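Local coordinates for PA0833-PD protein (Pseudomonas aeruginosa PAO1, PDB 6JFW) that probably binds peptidoglycan through its OmpA C-like periplasmic domain, as part of a protein of the cell outer membrane, at residues A[6-11]-A[60-65]; A[10-15]-A[52-57]; A[19-22]-A[27-30]; A[117-122]-A[128-133]. All coordinates share one frame; numbering follows the deposited sequence.

Contact 1: residues A[6-11]-A[60-65]; sequences EAELRR and KQYNQN
Glu-8 and Tyr-62 make a small polar contact at the surface, where helix 3-12 passes the end of helix 49-61. Tyr-62 is the first residue to leave the helical conformation there, and with CG anti to the carbonyl carbon (chi1 -67°) the ring reaches Glu-8 with its hydroxyl end. The extended Glu-8 chain brings its carboxylate to meet it. The modelled gap between Glu-8 OE1 and Tyr-62 OH is too short to be trusted, so the exact seating of the carboxylate is doubtful. As modelled, OE2 of Glu-8 comes to the ring edge near its plane, beside CE2 of Tyr-62, and the carboxylate is turned 44° against the ring. Lys-4 also joins the two: its ammonium pairs with the Glu-8 carboxylate and is hydrogen-bonded to Tyr-62 OH, and its charge should favour the carboxylate. On another side of helix 3-12, Arg-10 grips Glu-6 one turn back, NE at 3.0 Å and NH2 at 2.8 Å both reaching Glu-6 OE2 in the guanidinium plane. Glu-6 OE1 is left to Arg-22 of strand 19-23. Between these polar faces Leu-9 packs on Leu-55 and Ser-58 of helix 49-61 and on Leu-137 of strand 132-139, while Arg-106 holds the carbonyls of Tyr-62 and Asn-65 where the chain turns into strand 65-72.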
loop_
_atom_site.group_PDB
_atom_site.type_symbol
_atom_site.label_atom_id
_atom_site.label_comp_id
_atom_site.label_asym_id
_atom_site.label_seq_id
_atom_site.Cartn_x
_atom_site.Cartn_y
_atom_site.Cartn_z
ATOM N N GLU A 6 10.565 -9.766 -6.131
ATOM C CA GLU A 6 10.546 -8.431 -6.723
ATOM C C GLU A 6 10.254 -8.499 -8.215
ATOM O O GLU A 6 9.438 -7.729 -8.736
ATOM C CB GLU A 6 11.869 -7.704 -6.478
ATOM C CG GLU A 6 11.808 -6.245 -6.925
ATOM C CD GLU A 6 13.169 -5.610 -7.138
ATOM O OE1 GLU A 6 14.180 -6.177 -6.675
ATOM O OE2 GLU A 6 13.222 -4.537 -7.776
ATOM N N ALA A 7 10.913 -9.420 -8.923
ATOM C CA ALA A 7 10.678 -9.551 -10.357
ATOM C C ALA A 7 9.265 -10.042 -10.641
ATOM O O ALA A 7 8.631 -9.602 -11.608
ATOM C CB ALA A 7 11.709 -10.494 -10.975
ATOM N N GLU A 8 8.756 -10.955 -9.814
ATOM C CA GLU A 8 7.380 -11.407 -9.979
ATOM C C GLU A 8 6.393 -10.278 -9.717
ATOM O O GLU A 8 5.378 -10.156 -10.413
ATOM C CB GLU A 8 7.107 -12.588 -9.054
ATOM C CG GLU A 8 7.408 -13.938 -9.664
ATOM C CD GLU A 8 7.503 -15.027 -8.623
ATOM O OE1 GLU A 8 8.519 -15.752 -8.614
ATOM O OE2 GLU A 8 6.573 -15.154 -7.800
ATOM N N LEU A 9 6.677 -9.437 -8.722
ATOM C CA LEU A 9 5.788 -8.318 -8.429
ATOM C C LEU A 9 5.805 -7.286 -9.549
ATOM O O LEU A 9 4.749 -6.768 -9.933
ATOM C CB LEU A 9 6.173 -7.681 -7.095
ATOM C CG LEU A 9 5.713 -8.498 -5.889
ATOM C CD1 LEU A 9 6.338 -7.989 -4.604
ATOM C CD2 LEU A 9 4.198 -8.468 -5.802
ATOM N N ARG A 10 6.987 -6.978 -10.088
ATOM C CA ARG A 10 7.065 -6.018 -11.186
ATOM C C ARG A 10 6.242 -6.478 -12.380
ATOM O O ARG A 10 5.559 -5.670 -13.020
ATOM C CB ARG A 10 8.521 -5.794 -11.595
ATOM C CG ARG A 10 9.249 -4.864 -10.659
ATOM C CD ARG A 10 10.640 -4.498 -11.141
ATOM N NE ARG A 10 11.388 -3.896 -10.043
ATOM C CZ ARG A 10 11.222 -2.646 -9.625
ATOM N NH1 ARG A 10 10.344 -1.850 -10.224
ATOM N NH2 ARG A 10 11.934 -2.191 -8.605
ATOM N N ARG A 11 6.283 -7.774 -12.687
ATOM C CA ARG A 11 5.500 -8.288 -13.803
ATOM C C ARG A 11 4.006 -8.149 -13.536
ATOM O O ARG A 11 3.260 -7.632 -14.374
ATOM C CB ARG A 11 5.869 -9.746 -14.075
ATOM C CG ARG A 11 5.320 -10.268 -15.386
ATOM C CD ARG A 11 6.341 -11.120 -16.115
ATOM N NE ARG A 11 5.869 -11.493 -17.446
ATOM C CZ ARG A 11 6.474 -11.152 -18.580
ATOM N NH1 ARG A 11 7.590 -10.436 -18.553
ATOM N NH2 ARG A 11 5.964 -11.535 -19.742
ATOM N N LYS A 60 1.291 -14.885 -0.173
ATOM C CA LYS A 60 1.092 -16.259 0.276
ATOM C C LYS A 60 2.215 -17.172 -0.190
ATOM O O LYS A 60 2.586 -18.112 0.522
ATOM C CB LYS A 60 -0.246 -16.792 -0.230
ATOM C CG LYS A 60 -1.419 -16.460 0.663
ATOM C CD LYS A 60 -2.512 -17.510 0.540
ATOM C CE LYS A 60 -3.253 -17.376 -0.778
ATOM N NZ LYS A 60 -3.334 -15.948 -1.199
ATOM N N GLN A 61 2.757 -16.914 -1.376
ATOM C CA GLN A 61 3.800 -17.765 -1.932
ATOM C C GLN A 61 5.154 -17.485 -1.291
ATOM O O GLN A 61 5.915 -18.417 -1.009
ATOM C CB GLN A 61 3.861 -17.557 -3.443
ATOM C CG GLN A 61 4.680 -18.568 -4.199
ATOM C CD GLN A 61 4.871 -18.153 -5.639
ATOM O OE1 GLN A 61 5.837 -17.472 -5.975
ATOM N NE2 GLN A 61 3.937 -18.543 -6.497
ATOM N N TYR A 62 5.468 -16.214 -1.045
ATOM C CA TYR A 62 6.744 -15.815 -0.448
ATOM C C TYR A 62 6.513 -15.551 1.034
ATOM O O TYR A 62 6.149 -14.450 1.444
ATOM C CB TYR A 62 7.316 -14.607 -1.170
ATOM C CG TYR A 62 7.713 -14.981 -2.560
ATOM C CD1 TYR A 62 8.845 -15.747 -2.784
ATOM C CD2 TYR A 62 6.930 -14.627 -3.645
ATOM C CE1 TYR A 62 9.207 -16.120 -4.048
ATOM C CE2 TYR A 62 7.287 -14.991 -4.917
ATOM C CZ TYR A 62 8.428 -15.743 -5.112
ATOM O OH TYR A 62 8.810 -16.128 -6.371
ATOM N N ASN A 63 6.756 -16.580 1.838
ATOM C CA ASN A 63 6.348 -16.582 3.235
ATOM C C ASN A 63 7.375 -15.972 4.177
ATOM O O ASN A 63 7.059 -15.769 5.355
ATOM C CB ASN A 63 6.031 -18.020 3.672
ATOM C CG ASN A 63 7.197 -18.971 3.456
ATOM O OD1 ASN A 63 7.202 -19.766 2.515
ATOM N ND2 ASN A 63 8.181 -18.905 4.338
ATOM N N GLN A 64 8.573 -15.645 3.703
ATOM C CA GLN A 64 9.669 -15.248 4.592
ATOM C C GLN A 64 9.842 -13.735 4.665
ATOM O O GLN A 64 10.961 -13.227 4.597
ATOM C CB GLN A 64 10.968 -15.911 4.154
ATOM C CG GLN A 64 10.907 -17.419 4.125
ATOM C CD GLN A 64 12.074 -18.065 4.842
ATOM O OE1 GLN A 64 13.168 -17.517 4.877
ATOM N NE2 GLN A 64 11.839 -19.229 5.426
ATOM N N ASN A 65 8.748 -12.993 4.812
ATOM C CA ASN A 65 8.857 -11.576 5.127
ATOM C C ASN A 65 7.631 -11.145 5.916
ATOM O O ASN A 65 6.596 -11.815 5.910
ATOM C CB ASN A 65 9.035 -10.711 3.866
ATOM C CG ASN A 65 8.014 -11.011 2.784
ATOM O OD1 ASN A 65 6.820 -11.143 3.050
ATOM N ND2 ASN A 65 8.486 -11.106 1.545
#

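Contact 2: residues A[10-15]-A[52-57]; sequences RRQMEG and LNNLAN
Met-13 and Leu-55 form the apolar part of a contact between the C-terminal end of helix 3-12 and the middle of helix 49-61, with Gln-12 and Asn-54 forming the polar part. The thioether can be followed outward. CB of Met-13 leaves the backbone alongside Val-20, whose CG2 is 4.2 Å away. CG lies anti to the carbonyl carbon (chi1 -68°), and bends at chi2 (-56°) and chi3 carry SD and then CE over to helix 49-61. SD comes to 4.3 Å from Leu-55 CG. The terminal CE does most of the touching: it sits 3.9 Å from Leu-55 CG and 4.0 Å from Leu-55 CD2, with the two side chains crossing at about a right angle, and it also brushes Asn-54 CB at 4.2 Å. Beside it, Gln-12 reaches out as an extended chain. Its amide carbon CD lies 4.0 Å from Asn-54 CB, and NE2 stops 3.3 Å from Asn-54 OD1. The two amide planes are 65° apart, so the groups meet at a slant and do not stack. Asn-54 ND2 is occupied in part by a weak bond to Ala-50 O one turn earlier in its own helix, while Met-13 O receives the hydroxyl of Thr-16 as the chain leaves for the first strand. The chemistry therefore splits by depth: buried methionine and leucine supply nondirectional hydrophobic contact, and the partly exposed amides border it on the more open side.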
loop_
_atom_site.group_PDB
_atom_site.type_symbol
_atom_site.label_atom_id
_atom_site.label_comp_id
_atom_site.label_asym_id
_atom_site.label_seq_id
_atom_site.Cartn_x
_atom_site.Cartn_y
_atom_site.Cartn_z
ATOM N N ARG A 10 6.987 -6.978 -10.088
ATOM C CA ARG A 10 7.065 -6.018 -11.186
ATOM C C ARG A 10 6.242 -6.478 -12.380
ATOM O O ARG A 10 5.559 -5.670 -13.020
ATOM C CB ARG A 10 8.521 -5.794 -11.595
ATOM C CG ARG A 10 9.249 -4.864 -10.659
ATOM C CD ARG A 10 10.640 -4.498 -11.141
ATOM N NE ARG A 10 11.388 -3.896 -10.043
ATOM C CZ ARG A 10 11.222 -2.646 -9.625
ATOM N NH1 ARG A 10 10.344 -1.850 -10.224
ATOM N NH2 ARG A 10 11.934 -2.191 -8.605
ATOM N N ARG A 11 6.283 -7.774 -12.687
ATOM C CA ARG A 11 5.500 -8.288 -13.803
ATOM C C ARG A 11 4.006 -8.149 -13.536
ATOM O O ARG A 11 3.260 -7.632 -14.374
ATOM C CB ARG A 11 5.869 -9.746 -14.075
ATOM C CG ARG A 11 5.320 -10.268 -15.386
ATOM C CD ARG A 11 6.341 -11.120 -16.115
ATOM N NE ARG A 11 5.869 -11.493 -17.446
ATOM C CZ ARG A 11 6.474 -11.152 -18.580
ATOM N NH1 ARG A 11 7.590 -10.436 -18.553
ATOM N NH2 ARG A 11 5.964 -11.535 -19.742
ATOM N N GLN A 12 3.553 -8.593 -12.359
ATOM C CA GLN A 12 2.126 -8.559 -12.050
ATOM C C GLN A 12 1.585 -7.138 -11.971
ATOM O O GLN A 12 0.427 -6.899 -12.329
ATOM C CB GLN A 12 1.850 -9.278 -10.732
ATOM C CG GLN A 12 2.015 -10.781 -10.764
ATOM C CD GLN A 12 1.873 -11.385 -9.384
ATOM O OE1 GLN A 12 2.492 -10.918 -8.429
ATOM N NE2 GLN A 12 1.043 -12.413 -9.267
ATOM N N MET A 13 2.385 -6.191 -11.490
ATOM C CA MET A 13 1.909 -4.827 -11.302
ATOM C C MET A 13 2.056 -3.966 -12.549
ATOM O O MET A 13 1.694 -2.785 -12.509
ATOM C CB MET A 13 2.638 -4.165 -10.127
ATOM C CG MET A 13 2.299 -4.755 -8.761
ATOM S SD MET A 13 0.534 -4.730 -8.367
ATOM C CE MET A 13 0.134 -6.475 -8.455
ATOM N N GLU A 14 2.577 -4.523 -13.640
ATOM C CA GLU A 14 2.672 -3.798 -14.901
ATOM C C GLU A 14 1.324 -3.202 -15.281
ATOM O O GLU A 14 0.302 -3.896 -15.290
ATOM C CB GLU A 14 3.170 -4.740 -16.001
ATOM C CG GLU A 14 3.364 -4.097 -17.373
ATOM C CD GLU A 14 4.248 -4.925 -18.276
ATOM O OE1 GLU A 14 4.935 -4.343 -19.142
ATOM O OE2 GLU A 14 4.262 -6.160 -18.104
ATOM N N GLY A 15 1.317 -1.902 -15.565
ATOM C CA GLY A 15 0.133 -1.224 -16.050
ATOM C C GLY A 15 -0.970 -0.995 -15.039
ATOM O O GLY A 15 -2.033 -0.493 -15.422
ATOM N N LEU A 52 -4.979 -6.486 -6.284
ATOM C CA LEU A 52 -4.857 -6.955 -4.905
ATOM C C LEU A 52 -4.891 -8.476 -4.830
ATOM O O LEU A 52 -4.187 -9.076 -4.010
ATOM C CB LEU A 52 -5.962 -6.352 -4.042
ATOM C CG LEU A 52 -5.713 -4.920 -3.572
ATOM C CD1 LEU A 52 -6.934 -4.355 -2.864
ATOM C CD2 LEU A 52 -4.485 -4.858 -2.675
ATOM N N ASN A 53 -5.714 -9.115 -5.668
ATOM C CA ASN A 53 -5.714 -10.574 -5.734
ATOM C C ASN A 53 -4.328 -11.105 -6.068
ATOM O O ASN A 53 -3.861 -12.075 -5.457
ATOM C CB ASN A 53 -6.722 -11.064 -6.775
ATOM C CG ASN A 53 -8.160 -10.839 -6.357
ATOM O OD1 ASN A 53 -8.451 -10.582 -5.190
ATOM N ND2 ASN A 53 -9.073 -10.948 -7.316
ATOM N N ASN A 54 -3.656 -10.483 -7.039
ATOM C CA ASN A 54 -2.309 -10.909 -7.405
ATOM C C ASN A 54 -1.330 -10.681 -6.262
ATOM O O ASN A 54 -0.465 -11.527 -5.998
ATOM C CB ASN A 54 -1.849 -10.171 -8.662
ATOM C CG ASN A 54 -2.381 -10.800 -9.931
ATOM O OD1 ASN A 54 -2.018 -11.925 -10.275
ATOM N ND2 ASN A 54 -3.240 -10.077 -10.639
ATOM N N LEU A 55 -1.444 -9.541 -5.575
ATOM C CA LEU A 55 -0.578 -9.273 -4.431
ATOM C C LEU A 55 -0.749 -10.331 -3.350
ATOM O O LEU A 55 0.237 -10.817 -2.785
ATOM C CB LEU A 55 -0.869 -7.883 -3.865
ATOM C CG LEU A 55 -0.247 -6.690 -4.588
ATOM C CD1 LEU A 55 -0.624 -5.387 -3.900
ATOM C CD2 LEU A 55 1.257 -6.846 -4.642
ATOM N N ALA A 56 -1.998 -10.698 -3.046
ATOM C CA ALA A 56 -2.243 -11.702 -2.016
ATOM C C ALA A 56 -1.606 -13.036 -2.380
ATOM O O ALA A 56 -1.047 -13.722 -1.516
ATOM C CB ALA A 56 -3.746 -11.868 -1.791
ATOM N N ASN A 57 -1.674 -13.420 -3.659
ATOM C CA ASN A 57 -1.051 -14.668 -4.086
ATOM C C ASN A 57 0.461 -14.614 -3.918
ATOM O O ASN A 57 1.083 -15.599 -3.501
ATOM C CB ASN A 57 -1.423 -14.973 -5.537
ATOM C CG ASN A 57 -2.886 -15.327 -5.700
ATOM O OD1 ASN A 57 -3.550 -15.722 -4.741
ATOM N ND2 ASN A 57 -3.398 -15.189 -6.918
#

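Contact 3: residues A[19-22]-A[27-30]; sequences EVQR and IKLI
Arg-22 lays one face of its guanidinium on Ile-27, whose CG1 sits 3.8 Å above the plane and toward the rim. Bends at chi2 (68°) and chi3 (51°) fold the arginine back over the isoleucine, and its nitrogens are engaged beyond the pair: NH1 in a salt bridge with Glu-6, NH2 with the hydroxyl of Ser-2. The Glu-19 carboxylate slants across Ile-30, OE2 3.9 Å from its CB, while the Gln-21 amide runs beside the Lys-28 chain. Val-20 lies alongside Leu-29, CG2 to CD2 3.6 Å, on the same face as Arg-22 and Ile-27; there Leu-29 continues onto Leu-55 and Phe-59 of helix 49-61. Four backbone bonds hold the strands. Gln-21 N reaches Lys-28 O at 2.7 Å and Lys-28 N returns to Gln-21 O at 2.8 Å, a nearly straight bond (174° at the hydrogen); Glu-19 and Ile-30 form the second hydrogen-bonded pair, Ile-30 N to Glu-19 O being 2.8 Å. Strand 26-32 also bonds to strand 132-139, joining this antiparallel beta hairpin to the mixed sheet of the OmpA C-like domain, with 19-23 as an outermost strand.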
loop_
_atom_site.group_PDB
_atom_site.type_symbol
_atom_site.label_atom_id
_atom_site.label_comp_id
_atom_site.label_asym_id
_atom_site.label_seq_id
_atom_site.Cartn_x
_atom_site.Cartn_y
_atom_site.Cartn_z
ATOM N N GLU A 19 3.510 1.186 -8.034
ATOM C CA GLU A 19 4.954 1.247 -8.193
ATOM C C GLU A 19 5.637 0.273 -7.243
ATOM O O GLU A 19 5.223 0.105 -6.096
ATOM C CB GLU A 19 5.486 2.659 -7.944
ATOM C CG GLU A 19 4.641 3.760 -8.527
ATOM C CD GLU A 19 4.973 5.091 -7.918
ATOM O OE1 GLU A 19 4.216 6.055 -8.149
ATOM O OE2 GLU A 19 5.998 5.167 -7.208
ATOM N N VAL A 20 6.696 -0.355 -7.741
ATOM C CA VAL A 20 7.486 -1.318 -6.989
ATOM C C VAL A 20 8.866 -0.712 -6.793
ATOM O O VAL A 20 9.542 -0.368 -7.770
ATOM C CB VAL A 20 7.577 -2.664 -7.723
ATOM C CG1 VAL A 20 8.369 -3.667 -6.906
ATOM C CG2 VAL A 20 6.183 -3.186 -8.042
ATOM N N GLN A 21 9.282 -0.572 -5.538
ATOM C CA GLN A 21 10.576 0.010 -5.216
ATOM C C GLN A 21 11.426 -0.986 -4.448
ATOM O O GLN A 21 10.982 -1.550 -3.442
ATOM C CB GLN A 21 10.430 1.295 -4.402
ATOM C CG GLN A 21 9.553 2.333 -5.053
ATOM C CD GLN A 21 9.689 3.688 -4.397
ATOM O OE1 GLN A 21 10.177 3.801 -3.271
ATOM N NE2 GLN A 21 9.260 4.729 -5.098
ATOM N N ARG A 22 12.640 -1.199 -4.940
ATOM C CA ARG A 22 13.684 -1.873 -4.185
ATOM C C ARG A 22 14.300 -0.874 -3.212
ATOM O O ARG A 22 14.776 0.187 -3.628
ATOM C CB ARG A 22 14.743 -2.426 -5.131
ATOM C CG ARG A 22 16.065 -2.707 -4.462
ATOM C CD ARG A 22 15.908 -3.860 -3.510
ATOM N NE ARG A 22 15.270 -4.978 -4.187
ATOM C CZ ARG A 22 15.004 -6.142 -3.613
ATOM N NH1 ARG A 22 14.423 -7.104 -4.311
ATOM N NH2 ARG A 22 15.321 -6.343 -2.342
ATOM N N ILE A 27 11.269 -4.553 -0.068
ATOM C CA ILE A 27 10.471 -4.215 -1.239
ATOM C C ILE A 27 9.313 -3.348 -0.771
ATOM O O ILE A 27 8.625 -3.696 0.196
ATOM C CB ILE A 27 9.952 -5.472 -1.960
ATOM C CG1 ILE A 27 11.112 -6.382 -2.366
ATOM C CG2 ILE A 27 9.112 -5.086 -3.173
ATOM C CD1 ILE A 27 10.666 -7.692 -2.984
ATOM N N LYS A 28 9.103 -2.222 -1.444
ATOM C CA LYS A 28 8.011 -1.312 -1.124
ATOM C C LYS A 28 7.095 -1.171 -2.330
ATOM O O LYS A 28 7.567 -0.950 -3.450
ATOM C CB LYS A 28 8.534 0.062 -0.702
ATOM C CG LYS A 28 7.435 1.085 -0.469
ATOM C CD LYS A 28 8.007 2.482 -0.332
ATOM C CE LYS A 28 8.744 2.659 0.979
ATOM N NZ LYS A 28 9.470 3.956 1.010
ATOM N N LEU A 29 5.794 -1.297 -2.096
ATOM C CA LEU A 29 4.778 -1.125 -3.126
ATOM C C LEU A 29 3.996 0.147 -2.829
ATOM O O LEU A 29 3.380 0.264 -1.764
ATOM C CB LEU A 29 3.848 -2.337 -3.175
ATOM C CG LEU A 29 4.572 -3.681 -3.278
ATOM C CD1 LEU A 29 3.665 -4.824 -2.868
ATOM C CD2 LEU A 29 5.091 -3.890 -4.687
ATOM N N ILE A 30 4.034 1.100 -3.759
ATOM C CA ILE A 30 3.282 2.345 -3.645
ATOM C C ILE A 30 1.967 2.173 -4.387
ATOM O O ILE A 30 1.957 1.952 -5.604
ATOM C CB ILE A 30 4.060 3.541 -4.215
ATOM C CG1 ILE A 30 5.460 3.625 -3.613
ATOM C CG2 ILE A 30 3.280 4.832 -3.969
ATOM C CD1 ILE A 30 5.475 4.057 -2.189
#

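Contact 4: residues A[117-122]-A[128-133]; sequences PIASNS and AQNRRV
Asn-130 pushes its side-chain amide into the bend formed by residues 117-121, and both ends of the amide are used. OD1 accepts from Ala-119 N at 2.9 Å, in the carbonyl plane and on a lone pair, and more weakly from Ile-118 N at 2.8 Å. ND2 gives a fairly straight bond to Ala-119 O (2.9 Å, 164°), which lies in the plane of the Asn-130 amide although the donor stands above the plane of the Ala-119 carbonyl. A weaker bond runs from ND2 to Asn-121 OD1, 3.0 Å away. Pro-117 packs against the same amide, its CB 3.6 Å from Asn-130 ND2. Next comes Arg-132: CG2 of Ile-118 rests 3.4 Å above one face of its guanidinium, and its NH1 bonds back to Asn-130 O at 3.0 Å. That arginine is itself fixed by a salt bridge from NE to Glu-134, a bond from NH2 to Gln-116 O and a cation-pi contact with Tyr-72. Farther out, Asn-121 OD1 also takes a weak bond from Ser-75 N, and Arg-131 pairs with Asp-74, in the loop after strand 65-72. One sound and one weak bond at each end should together hold the buried amide in one rotation. Three of the four go to loop backbone, so Asn-130 ties the preceding loop to the end of helix 124-130 and probably helps hold its course.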
loop_
_atom_site.group_PDB
_atom_site.type_symbol
_atom_site.label_atom_id
_atom_site.label_comp_id
_atom_site.label_asym_id
_atom_site.label_seq_id
_atom_site.Cartn_x
_atom_site.Cartn_y
_atom_site.Cartn_z
ATOM N N PRO A 117 5.821 12.849 3.346
ATOM C CA PRO A 117 5.315 13.091 1.988
ATOM C C PRO A 117 6.352 12.667 0.960
ATOM O O PRO A 117 7.557 12.819 1.170
ATOM C CB PRO A 117 5.066 14.605 1.957
ATOM C CG PRO A 117 5.870 15.162 3.072
ATOM C CD PRO A 117 5.946 14.098 4.118
ATOM N N ILE A 118 5.879 12.092 -0.150
ATOM C CA ILE A 118 6.783 11.768 -1.250
ATOM C C ILE A 118 6.830 12.874 -2.291
ATOM O O ILE A 118 7.637 12.796 -3.230
ATOM C CB ILE A 118 6.416 10.440 -1.945
ATOM C CG1 ILE A 118 4.971 10.461 -2.450
ATOM C CG2 ILE A 118 6.658 9.261 -1.012
ATOM C CD1 ILE A 118 4.669 9.370 -3.464
ATOM N N ALA A 119 5.996 13.902 -2.153
ATOM C CA ALA A 119 5.972 15.023 -3.079
ATOM C C ALA A 119 5.514 16.256 -2.314
ATOM O O ALA A 119 5.137 16.179 -1.142
ATOM C CB ALA A 119 5.063 14.739 -4.279
ATOM N N SER A 120 5.545 17.401 -2.987
ATOM C CA SER A 120 5.228 18.659 -2.325
ATOM C C SER A 120 3.730 18.787 -2.096
ATOM O O SER A 120 2.928 18.560 -3.007
ATOM C CB SER A 120 5.726 19.846 -3.144
ATOM O OG SER A 120 5.463 21.061 -2.464
ATOM N N ASN A 121 3.358 19.164 -0.877
ATOM C CA ASN A 121 1.973 19.463 -0.548
ATOM C C ASN A 121 1.528 20.831 -1.051
ATOM O O ASN A 121 0.380 21.218 -0.812
ATOM C CB ASN A 121 1.771 19.365 0.967
ATOM C CG ASN A 121 1.676 17.929 1.444
ATOM O OD1 ASN A 121 0.817 17.173 0.995
ATOM N ND2 ASN A 121 2.570 17.541 2.347
ATOM N N SER A 122 2.402 21.562 -1.749
ATOM C CA SER A 122 2.068 22.878 -2.277
ATOM C C SER A 122 1.387 22.828 -3.637
ATOM O O SER A 122 0.810 23.837 -4.061
ATOM C CB SER A 122 3.330 23.742 -2.383
ATOM O OG SER A 122 3.883 24.004 -1.106
ATOM N N ALA A 128 -1.850 14.893 -4.376
ATOM C CA ALA A 128 -2.467 13.647 -4.816
ATOM C C ALA A 128 -1.496 12.478 -4.709
ATOM O O ALA A 128 -1.896 11.358 -4.372
ATOM C CB ALA A 128 -2.980 13.791 -6.250
ATOM N N GLN A 129 -0.213 12.718 -4.993
ATOM C CA GLN A 129 0.781 11.658 -4.866
ATOM C C GLN A 129 0.964 11.228 -3.419
ATOM O O GLN A 129 1.271 10.060 -3.156
ATOM C CB GLN A 129 2.120 12.116 -5.435
ATOM C CG GLN A 129 2.163 12.221 -6.941
ATOM C CD GLN A 129 3.449 12.851 -7.422
ATOM O OE1 GLN A 129 3.467 14.002 -7.854
ATOM N NE2 GLN A 129 4.540 12.104 -7.338
ATOM N N ASN A 130 0.792 12.152 -2.473
ATOM C CA ASN A 130 1.006 11.816 -1.072
ATOM C C ASN A 130 -0.128 10.964 -0.518
ATOM O O ASN A 130 0.084 10.191 0.422
ATOM C CB ASN A 130 1.184 13.093 -0.255
ATOM C CG ASN A 130 2.481 13.808 -0.579
ATOM O OD1 ASN A 130 3.467 13.177 -0.962
ATOM N ND2 ASN A 130 2.487 15.128 -0.435
ATOM N N ARG A 131 -1.327 11.085 -1.082
ATOM C CA ARG A 131 -2.437 10.206 -0.719
ATOM C C ARG A 131 -2.184 8.837 -1.331
ATOM O O ARG A 131 -2.378 8.629 -2.530
ATOM C CB ARG A 131 -3.762 10.784 -1.197
ATOM C CG ARG A 131 -4.185 12.038 -0.468
ATOM C CD ARG A 131 -5.608 12.409 -0.833
ATOM N NE ARG A 131 -5.731 12.731 -2.250
ATOM C CZ ARG A 131 -5.625 13.958 -2.746
ATOM N NH1 ARG A 131 -5.751 14.163 -4.050
ATOM N NH2 ARG A 131 -5.396 14.982 -1.936
ATOM N N ARG A 132 -1.751 7.893 -0.502
ATOM C CA ARG A 132 -1.309 6.600 -0.995
ATOM C C ARG A 132 -1.316 5.608 0.155
ATOM O O ARG A 132 -1.363 5.989 1.328
ATOM C CB ARG A 132 0.096 6.690 -1.599
ATOM C CG ARG A 132 1.184 6.772 -0.536
ATOM C CD ARG A 132 2.289 7.746 -0.905
ATOM N NE ARG A 132 3.408 7.661 0.032
ATOM C CZ ARG A 132 3.677 8.564 0.970
ATOM N NH1 ARG A 132 2.913 9.639 1.103
ATOM N NH2 ARG A 132 4.717 8.392 1.775
ATOM N N VAL A 133 -1.264 4.329 -0.200
ATOM C CA VAL A 133 -1.005 3.252 0.746
ATOM C C VAL A 133 0.280 2.564 0.312
ATOM O O VAL A 133 0.473 2.295 -0.878
ATOM C CB VAL A 133 -2.173 2.252 0.818
ATOM C CG1 VAL A 133 -1.739 0.975 1.523
ATOM C CG2 VAL A 133 -3.355 2.874 1.542
#

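Contacts 1 and 2 are successive meetings of helix 3-12 with helix 49-61, their centres about 9 Å apart, and Leu-9 on Leu-55 bridges them. Contact 3, the hairpin that follows helix 3-12, falls within the chain span enclosed by both; it touches contact 1 through Glu-6 and Arg-22 and contact 2 through Leu-29 and Leu-55. Leu-9, Leu-55 and Leu-29 thus join the two helices to one face of the hairpin. Contact 4 comes last, its centre about 26 Å from that of contact 1 and on the opposite side of the chain's centre, yet strand 132-139 lies beside strand 26-32, so the sheet connects the N-terminal elements with the loop and helix at the far end of this periplasmic domain.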